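Local coordinates for Rep protein (Adeno-associated virus - 5, PDB 1M55), which probably nicks viral DNA at the replication origin, as a metal-dependent nuclease domain of the rolling-circle type, at residues H89-V94 with A152-K157. Residues are numbered along the deposited sequence; the frame is centred on the assembly and turned at random.
Sequences HLHTLV and AYLLPK. With ZN (zinc ion), chain C.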
loop_
_atom_site.group_PDB
_atom_site.type_symbol
_atom_site.label_atom_id
_atom_site.label_comp_id
_atom_site.label_asym_id
_atom_site.label_seq_id
_atom_site.Cartn_x
_atom_site.Cartn_y
_atom_site.Cartn_z
ATOM N N HIS A 89 0.463 7.306 2.305
ATOM C CA HIS A 89 0.791 5.993 2.832
ATOM C C HIS A 89 0.049 4.885 2.122
ATOM O O HIS A 89 -0.959 5.123 1.452
ATOM C CB HIS A 89 0.491 5.940 4.339
ATOM C CG HIS A 89 -0.938 6.226 4.677
ATOM N ND1 HIS A 89 -1.476 7.493 4.746
ATOM C CD2 HIS A 89 -1.969 5.374 4.907
ATOM C CE1 HIS A 89 -2.786 7.374 4.998
ATOM N NE2 HIS A 89 -3.128 6.106 5.104
ATOM N N LEU A 90 0.566 3.675 2.274
ATOM C CA LEU A 90 -0.020 2.495 1.662
ATOM C C LEU A 90 -0.557 1.529 2.705
ATOM O O LEU A 90 0.141 1.211 3.674
ATOM C CB LEU A 90 1.043 1.738 0.855
ATOM C CG LEU A 90 1.623 2.367 -0.411
ATOM C CD1 LEU A 90 2.990 1.766 -0.698
ATOM C CD2 LEU A 90 0.668 2.161 -1.574
ATOM N N HIS A 91 -1.814 1.122 2.542
ATOM C CA HIS A 91 -2.398 0.101 3.405
ATOM C C HIS A 91 -2.077 -1.139 2.585
ATOM O O HIS A 91 -2.625 -1.330 1.493
ATOM C CB HIS A 91 -3.914 0.252 3.528
ATOM C CG HIS A 91 -4.331 1.360 4.439
ATOM N ND1 HIS A 91 -4.657 1.185 5.765
ATOM C CD2 HIS A 91 -4.453 2.688 4.198
ATOM C CE1 HIS A 91 -4.960 2.384 6.279
ATOM N NE2 HIS A 91 -4.852 3.324 5.366
ATOM N N THR A 92 -1.131 -1.930 3.072
ATOM C CA THR A 92 -0.695 -3.121 2.364
ATOM C C THR A 92 -1.248 -4.394 2.997
ATOM O O THR A 92 -0.753 -4.845 4.034
ATOM C CB THR A 92 0.850 -3.164 2.325
ATOM O OG1 THR A 92 1.348 -1.850 2.024
ATOM C CG2 THR A 92 1.341 -4.134 1.263
ATOM N N LEU A 93 -2.312 -4.932 2.402
ATOM C CA LEU A 93 -2.919 -6.163 2.894
ATOM C C LEU A 93 -2.377 -7.323 2.075
ATOM O O LEU A 93 -2.545 -7.362 0.851
ATOM C CB LEU A 93 -4.443 -6.125 2.750
ATOM C CG LEU A 93 -5.255 -5.142 3.589
ATOM C CD1 LEU A 93 -6.728 -5.280 3.221
ATOM C CD2 LEU A 93 -5.044 -5.421 5.061
ATOM N N VAL A 94 -1.712 -8.257 2.741
ATOM C CA VAL A 94 -1.162 -9.421 2.060
ATOM C C VAL A 94 -1.626 -10.646 2.836
ATOM O O VAL A 94 -1.634 -10.639 4.070
ATOM C CB VAL A 94 0.374 -9.372 1.994
ATOM C CG1 VAL A 94 0.877 -10.461 1.067
ATOM C CG2 VAL A 94 0.836 -8.011 1.484
ATOM N N ALA A 152 -15.415 -2.843 4.044
ATOM C CA ALA A 152 -15.805 -2.130 5.254
ATOM C C ALA A 152 -14.996 -0.875 5.542
ATOM O O ALA A 152 -15.552 0.161 5.914
ATOM C CB ALA A 152 -15.714 -3.059 6.448
ATOM N N TYR A 153 -13.690 -0.954 5.307
ATOM C CA TYR A 153 -12.797 0.142 5.644
ATOM C C TYR A 153 -12.037 0.828 4.516
ATOM O O TYR A 153 -11.912 2.052 4.513
ATOM C CB TYR A 153 -11.814 -0.388 6.683
ATOM C CG TYR A 153 -10.922 0.628 7.343
ATOM C CD1 TYR A 153 -11.454 1.654 8.128
ATOM C CD2 TYR A 153 -9.536 0.499 7.275
ATOM C CE1 TYR A 153 -10.625 2.511 8.837
ATOM C CE2 TYR A 153 -8.701 1.348 7.979
ATOM C CZ TYR A 153 -9.250 2.347 8.763
ATOM O OH TYR A 153 -8.416 3.146 9.503
ATOM N N LEU A 154 -11.522 0.055 3.566
ATOM C CA LEU A 154 -10.746 0.638 2.473
ATOM C C LEU A 154 -11.559 1.154 1.293
ATOM O O LEU A 154 -11.333 2.272 0.827
ATOM C CB LEU A 154 -9.683 -0.348 1.991
ATOM C CG LEU A 154 -8.694 -0.811 3.065
ATOM C CD1 LEU A 154 -7.683 -1.757 2.432
ATOM C CD2 LEU A 154 -7.986 0.382 3.698
ATOM N N LEU A 155 -12.514 0.360 0.816
ATOM C CA LEU A 155 -13.331 0.776 -0.326
ATOM C C LEU A 155 -14.104 2.097 -0.171
ATOM O O LEU A 155 -14.294 2.809 -1.156
ATOM C CB LEU A 155 -14.283 -0.343 -0.772
ATOM C CG LEU A 155 -13.655 -1.646 -1.284
ATOM C CD1 LEU A 155 -14.725 -2.477 -1.981
ATOM C CD2 LEU A 155 -12.507 -1.352 -2.250
ATOM N N PRO A 156 -14.568 2.438 1.052
ATOM C CA PRO A 156 -15.310 3.690 1.260
ATOM C C PRO A 156 -14.530 4.988 1.010
ATOM O O PRO A 156 -15.139 6.048 0.843
ATOM C CB PRO A 156 -15.719 3.604 2.731
ATOM C CG PRO A 156 -15.842 2.149 2.975
ATOM C CD PRO A 156 -14.625 1.607 2.272
ATOM N N LYS A 157 -13.199 4.933 1.042
ATOM C CA LYS A 157 -12.401 6.139 0.830
ATOM C C LYS A 157 -12.668 6.767 -0.536
ATOM O O LYS A 157 -12.800 6.060 -1.536
ATOM C CB LYS A 157 -10.903 5.851 0.984
ATOM C CG LYS A 157 -10.379 5.920 2.416
ATOM C CD LYS A 157 -10.720 4.686 3.218
ATOM C CE LYS A 157 -10.299 4.838 4.676
ATOM N NZ LYS A 157 -8.842 5.073 4.830
HETATM ZN ZN ZN C . -4.994 5.320 5.435
#
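His91 and Leu154 have the nearest CA atoms of the two segments, 8.4 Å apart, where strand 88-95 of the antiparallel sheet faces residues 152-154 of helix 149-154 and the type I turn from Leu154 to Lys157. His89, Leu90 and His91 form the HUH motif of Rep endonucleases (two histidines around a hydrophobic residue), and helix 149-154 probably corresponds to the helix that carries the nucleophilic tyrosine in related Rep nucleases. The two histidines, on alternate residues of the strand, converge on zinc through NE2, with Glu82 as third protein ligand. The CB of His91 points toward 152-157, and with CG anti to the carbonyl carbon (chi1 -77°) the ring turns one face to Leu154 CD2, a CH-pi contact 4.1 Å from the centroid and offset toward the rim. His91 NE2 is 2.0 Å from zinc, while ND1 is hydrogen-bonded to Glu6 OE2, fixing the ring from both nitrogens. The other methyl of Leu154, CD1, meets Leu93 CD1 tip to tip at 3.7 Å. Tyr153 comes obliquely, CE2 lying 4.2 Å from His91 CE1, and its OH stops 5.7 Å from zinc. Lys157, salt-bridged to Glu82 and Glu161, brings NZ to 4.4 Å from His91 NE2.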